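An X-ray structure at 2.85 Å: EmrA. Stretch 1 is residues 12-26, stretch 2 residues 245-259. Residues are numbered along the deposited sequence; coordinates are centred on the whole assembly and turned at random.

Stretch 1, residues 12-26: AVFVKADELSYLSFR
Stretch 2 (245-259) QPAFALVNPESFYVE

The two stretches, more than two hundred residues apart in one chain, form two successive antiparallel β-ladders joined by backbone hydrogen bonds and flanked by small apolar clusters. In each ladder the strand axes run at 152° and approach to about 4.5 Å, and phi/psi values are mostly near -115/135.

In the first ladder, strand 13-17 pairs with strand 256-259, placing Phe 14 opposite Glu 259, Val 15 opposite Val 258, Lys 16 opposite Tyr 257 and Ala 17 opposite Phe 256. Phe 14 N donates to Glu 259 O and Glu 259 N to Phe 14 O, both at 2.7 Å; Lys 16 N to Tyr 257 O is 2.9 Å, and Tyr 257 N to Lys 16 O is 3.1 Å.

The register then shifts by two. Asp 18 and Glu 19 form the loop on one side, while the other side turns through Asn 252 and the 3-10 segment 253-255. There Ser 255, chi1 m, points toward stretch 1, its OG 3.0 Å from Glu 19 O; a small polar side chain can fit between the loops.

The second ladder sets Leu 20 opposite Val 251, Ser 21 opposite Leu 250 and Tyr 22 opposite Ala 249. Ser 21 N reaches Leu 250 O at 2.8 Å, and Leu 250 N reaches Ser 21 O at 2.7 Å. Beyond them Leu 23 N donates to Phe 248 O (2.8 Å), and Leu 23 O accepts from Ala 247 N (2.7 Å). Pro 246 CA also lies 3.4 Å from Leu 23 O, in a CA-H...O contact.

Val 15, Val 258, Ala 17, Phe 256, Leu 20, Val 251, Tyr 22 and Ala 249 share one face. The branched valines Val 15 and Val 258, both t, suit extended backbone. Val 15 CG1 lies 4.0 Å from Phe 256 CD1, and small Ala 17 lets its CB approach Val 251 CG1 at 3.9 Å, bridging the ladders.

The other face carries Phe 14, Lys 16, Tyr 257 and Glu 259. Tyr 257, chi1 p, lays its ring beneath Lys 16, whose CB sits over one face, 4.0 Å from the ring centroid. The aliphatic Lys 16 chain (m, t, p, t) continues past Glu 259, with Lys 16 NZ 4.5 Å from Glu 259 OE2, too far for a salt bridge. On this same face, buried Leu 23 (m, t) sets CD1 4.3 Å from Leu 250 CD2.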

# COMPACT_ATOMS: atom_id res chain seq x y z
N ALA A 12 -33.47 -0.80 -50.75
CA ALA A 12 -33.33 -1.77 -49.68
C ALA A 12 -31.96 -1.62 -49.03
O ALA A 12 -31.04 -2.43 -49.27
CB ALA A 12 -33.53 -3.20 -50.22
N VAL A 13 -31.81 -0.57 -48.22
CA VAL A 13 -30.51 -0.28 -47.62
C VAL A 13 -30.58 -0.21 -46.10
O VAL A 13 -31.44 0.47 -45.52
CB VAL A 13 -29.89 1.04 -48.20
CG1 VAL A 13 -30.75 1.63 -49.32
CG2 VAL A 13 -29.67 2.07 -47.11
N PHE A 14 -29.68 -0.92 -45.44
CA PHE A 14 -29.64 -0.91 -43.97
C PHE A 14 -28.26 -0.54 -43.51
O PHE A 14 -27.29 -1.21 -43.89
CB PHE A 14 -30.03 -2.26 -43.39
CG PHE A 14 -31.30 -2.80 -43.97
CD1 PHE A 14 -31.29 -3.48 -45.19
CD2 PHE A 14 -32.51 -2.58 -43.32
CE1 PHE A 14 -32.46 -3.94 -45.73
CE2 PHE A 14 -33.67 -3.05 -43.86
CZ PHE A 14 -33.65 -3.73 -45.07
N VAL A 15 -28.17 0.51 -42.70
CA VAL A 15 -26.92 0.82 -42.03
C VAL A 15 -26.71 -0.20 -40.90
O VAL A 15 -27.54 -0.36 -39.99
CB VAL A 15 -26.91 2.28 -41.50
CG1 VAL A 15 -25.66 2.57 -40.73
CG2 VAL A 15 -27.03 3.26 -42.65
N LYS A 16 -25.58 -0.90 -40.96
CA LYS A 16 -25.28 -1.93 -39.97
C LYS A 16 -23.93 -1.71 -39.31
O LYS A 16 -23.11 -0.91 -39.78
CB LYS A 16 -25.33 -3.32 -40.61
CG LYS A 16 -26.66 -3.63 -41.28
CD LYS A 16 -26.92 -5.13 -41.33
CE LYS A 16 -27.16 -5.70 -39.94
NZ LYS A 16 -27.46 -7.16 -39.99
N ALA A 17 -23.70 -2.41 -38.20
CA ALA A 17 -22.46 -2.28 -37.45
C ALA A 17 -21.83 -3.65 -37.19
O ALA A 17 -22.43 -4.51 -36.55
CB ALA A 17 -22.71 -1.56 -36.13
N ASP A 18 -20.61 -3.84 -37.70
CA ASP A 18 -19.89 -5.09 -37.50
C ASP A 18 -19.50 -5.28 -36.03
O ASP A 18 -19.95 -6.23 -35.39
CB ASP A 18 -18.64 -5.13 -38.38
CG ASP A 18 -18.86 -5.89 -39.67
OD1 ASP A 18 -19.71 -6.80 -39.68
OD2 ASP A 18 -18.18 -5.57 -40.67
N GLU A 19 -18.68 -4.38 -35.51
CA GLU A 19 -18.17 -4.51 -34.15
C GLU A 19 -18.70 -3.46 -33.19
O GLU A 19 -18.28 -2.31 -33.21
CB GLU A 19 -16.64 -4.45 -34.15
CG GLU A 19 -15.98 -5.61 -34.88
CD GLU A 19 -16.36 -6.95 -34.30
OE1 GLU A 19 -16.64 -7.02 -33.08
OE2 GLU A 19 -16.38 -7.94 -35.06
N LEU A 20 -19.63 -3.87 -32.33
CA LEU A 20 -20.07 -3.03 -31.22
C LEU A 20 -19.61 -3.64 -29.90
O LEU A 20 -19.22 -4.80 -29.85
CB LEU A 20 -21.59 -2.84 -31.24
CG LEU A 20 -22.49 -4.06 -31.15
CD1 LEU A 20 -22.48 -4.67 -29.75
CD2 LEU A 20 -23.91 -3.68 -31.56
N SER A 21 -19.66 -2.85 -28.83
CA SER A 21 -19.19 -3.28 -27.52
C SER A 21 -20.22 -3.02 -26.46
O SER A 21 -20.88 -1.99 -26.47
CB SER A 21 -17.90 -2.59 -27.15
OG SER A 21 -16.99 -2.79 -28.21
N TYR A 22 -20.36 -3.97 -25.55
CA TYR A 22 -21.32 -3.84 -24.47
C TYR A 22 -20.61 -3.20 -23.28
O TYR A 22 -19.49 -3.57 -22.98
CB TYR A 22 -21.93 -5.21 -24.13
CG TYR A 22 -22.72 -5.82 -25.28
CD1 TYR A 22 -23.98 -5.33 -25.62
CD2 TYR A 22 -22.22 -6.88 -26.03
CE1 TYR A 22 -24.70 -5.86 -26.68
CE2 TYR A 22 -22.94 -7.43 -27.07
CZ TYR A 22 -24.17 -6.91 -27.40
OH TYR A 22 -24.90 -7.44 -28.46
N LEU A 23 -21.25 -2.22 -22.65
CA LEU A 23 -20.68 -1.57 -21.46
C LEU A 23 -21.42 -1.97 -20.21
O LEU A 23 -22.63 -2.14 -20.21
CB LEU A 23 -20.71 -0.05 -21.58
CG LEU A 23 -20.15 0.46 -22.89
CD1 LEU A 23 -20.20 1.97 -22.91
CD2 LEU A 23 -18.75 -0.07 -23.08
N SER A 24 -20.68 -2.07 -19.11
CA SER A 24 -21.27 -2.49 -17.86
C SER A 24 -20.64 -1.71 -16.70
O SER A 24 -19.59 -1.10 -16.87
CB SER A 24 -21.08 -3.99 -17.70
OG SER A 24 -19.73 -4.27 -17.38
N PHE A 25 -21.29 -1.72 -15.55
CA PHE A 25 -20.68 -1.23 -14.31
C PHE A 25 -19.81 -2.35 -13.72
O PHE A 25 -20.13 -3.54 -13.88
CB PHE A 25 -21.75 -0.80 -13.29
CG PHE A 25 -22.61 0.37 -13.74
CD1 PHE A 25 -23.71 0.16 -14.55
CD2 PHE A 25 -22.32 1.67 -13.33
CE1 PHE A 25 -24.51 1.23 -14.96
CE2 PHE A 25 -23.10 2.74 -13.73
CZ PHE A 25 -24.20 2.52 -14.55
N ARG A 26 -18.72 -1.98 -13.05
CA ARG A 26 -17.85 -2.99 -12.43
C ARG A 26 -18.36 -3.35 -11.05
O ARG A 26 -17.88 -4.27 -10.41
CB ARG A 26 -16.40 -2.50 -12.37
CG ARG A 26 -15.85 -2.03 -13.73
CD ARG A 26 -14.40 -1.60 -13.64
NE ARG A 26 -13.60 -2.59 -12.92
CZ ARG A 26 -12.72 -2.30 -11.96
NH1 ARG A 26 -12.53 -1.03 -11.60
NH2 ARG A 26 -12.04 -3.26 -11.36
N GLN A 245 -23.18 -6.57 -16.12
CA GLN A 245 -24.40 -6.67 -16.87
C GLN A 245 -24.55 -5.49 -17.77
O GLN A 245 -24.47 -4.39 -17.33
CB GLN A 245 -25.53 -6.69 -15.89
CG GLN A 245 -26.90 -6.44 -16.47
CD GLN A 245 -27.97 -6.22 -15.43
OE1 GLN A 245 -27.72 -6.33 -14.28
NE2 GLN A 245 -29.15 -5.91 -15.84
N PRO A 246 -24.79 -5.76 -19.04
CA PRO A 246 -24.82 -4.77 -20.12
C PRO A 246 -25.79 -3.61 -19.87
O PRO A 246 -26.98 -3.81 -19.61
CB PRO A 246 -25.27 -5.60 -21.33
CG PRO A 246 -24.87 -6.99 -21.00
CD PRO A 246 -25.12 -7.11 -19.52
N ALA A 247 -25.26 -2.39 -19.98
CA ALA A 247 -26.03 -1.17 -19.79
C ALA A 247 -26.26 -0.46 -21.14
O ALA A 247 -27.37 -0.02 -21.42
CB ALA A 247 -25.32 -0.25 -18.80
N PHE A 248 -25.19 -0.32 -21.93
CA PHE A 248 -25.29 0.22 -23.29
C PHE A 248 -24.53 -0.65 -24.26
O PHE A 248 -23.69 -1.47 -23.88
CB PHE A 248 -24.74 1.65 -23.40
CG PHE A 248 -25.34 2.61 -22.43
CD1 PHE A 248 -24.92 2.64 -21.11
CD2 PHE A 248 -26.31 3.51 -22.83
CE1 PHE A 248 -25.47 3.53 -20.21
CE2 PHE A 248 -26.86 4.41 -21.94
CZ PHE A 248 -26.44 4.42 -20.63
N ALA A 249 -24.82 -0.44 -25.54
CA ALA A 249 -23.94 -0.90 -26.60
C ALA A 249 -23.30 0.31 -27.31
O ALA A 249 -23.99 1.26 -27.66
CB ALA A 249 -24.70 -1.75 -27.57
N LEU A 250 -21.99 0.28 -27.48
CA LEU A 250 -21.28 1.37 -28.12
C LEU A 250 -20.68 0.91 -29.43
O LEU A 250 -20.03 -0.13 -29.49
CB LEU A 250 -20.18 1.91 -27.23
CG LEU A 250 -19.90 3.40 -27.42
CD1 LEU A 250 -21.16 4.19 -27.15
CD2 LEU A 250 -18.80 3.83 -26.48
N VAL A 251 -20.91 1.70 -30.48
CA VAL A 251 -20.41 1.36 -31.80
C VAL A 251 -19.23 2.25 -32.16
O VAL A 251 -19.28 3.47 -32.02
CB VAL A 251 -21.52 1.52 -32.86
CG1 VAL A 251 -20.95 1.40 -34.29
CG2 VAL A 251 -22.61 0.50 -32.62
N ASN A 252 -18.16 1.61 -32.59
CA ASN A 252 -17.02 2.33 -33.11
C ASN A 252 -17.38 2.77 -34.51
O ASN A 252 -17.66 1.96 -35.38
CB ASN A 252 -15.78 1.44 -33.08
CG ASN A 252 -14.68 1.94 -33.99
OD1 ASN A 252 -14.68 3.09 -34.43
ND2 ASN A 252 -13.72 1.07 -34.26
N PRO A 253 -17.39 4.08 -34.74
CA PRO A 253 -17.92 4.60 -36.00
C PRO A 253 -17.23 4.02 -37.24
O PRO A 253 -17.85 3.92 -38.29
CB PRO A 253 -17.67 6.10 -35.88
CG PRO A 253 -17.66 6.36 -34.41
CD PRO A 253 -17.03 5.14 -33.79
N GLU A 254 -15.98 3.61 -37.11
CA GLU A 254 -15.28 2.94 -38.21
C GLU A 254 -15.91 1.58 -38.51
O GLU A 254 -15.64 1.00 -39.56
CB GLU A 254 -13.79 2.78 -37.90
CG GLU A 254 -13.07 4.12 -37.69
CD GLU A 254 -11.67 4.00 -37.09
OE1 GLU A 254 -11.54 4.04 -35.85
OE2 GLU A 254 -10.70 3.89 -37.87
N SER A 255 -16.75 1.08 -37.60
CA SER A 255 -17.38 -0.24 -37.75
C SER A 255 -18.51 -0.21 -38.77
O SER A 255 -18.82 -1.23 -39.39
CB SER A 255 -17.92 -0.75 -36.42
OG SER A 255 -16.87 -1.01 -35.51
N PHE A 256 -19.14 0.95 -38.93
CA PHE A 256 -20.29 1.08 -39.80
C PHE A 256 -20.06 0.70 -41.28
O PHE A 256 -19.03 1.03 -41.90
CB PHE A 256 -20.81 2.51 -39.76
CG PHE A 256 -21.52 2.88 -38.50
CD1 PHE A 256 -22.65 2.17 -38.09
CD2 PHE A 256 -21.09 3.96 -37.74
CE1 PHE A 256 -23.33 2.53 -36.92
CE2 PHE A 256 -21.78 4.32 -36.58
CZ PHE A 256 -22.90 3.60 -36.17
N TYR A 257 -21.06 0.02 -41.84
CA TYR A 257 -21.14 -0.23 -43.26
C TYR A 257 -22.59 -0.20 -43.69
O TYR A 257 -23.50 -0.17 -42.85
CB TYR A 257 -20.51 -1.57 -43.64
CG TYR A 257 -21.21 -2.77 -43.06
CD1 TYR A 257 -21.05 -3.09 -41.72
CD2 TYR A 257 -22.02 -3.59 -43.84
CE1 TYR A 257 -21.66 -4.19 -41.18
CE2 TYR A 257 -22.64 -4.70 -43.29
CZ TYR A 257 -22.46 -4.99 -41.96
OH TYR A 257 -23.06 -6.08 -41.37
N VAL A 258 -22.80 -0.19 -44.99
CA VAL A 258 -24.16 -0.22 -45.50
C VAL A 258 -24.40 -1.58 -46.09
O VAL A 258 -23.52 -2.14 -46.77
CB VAL A 258 -24.41 0.87 -46.54
CG1 VAL A 258 -25.78 0.69 -47.17
CG2 VAL A 258 -24.29 2.23 -45.88
N GLU A 259 -25.56 -2.14 -45.78
CA GLU A 259 -25.95 -3.43 -46.33
C GLU A 259 -27.10 -3.21 -47.28
O GLU A 259 -28.13 -2.61 -46.94
CB GLU A 259 -26.33 -4.41 -45.22
CG GLU A 259 -26.63 -5.82 -45.74
CD GLU A 259 -27.58 -6.61 -44.82
OE1 GLU A 259 -27.39 -7.84 -44.68
OE2 GLU A 259 -28.53 -6.01 -44.25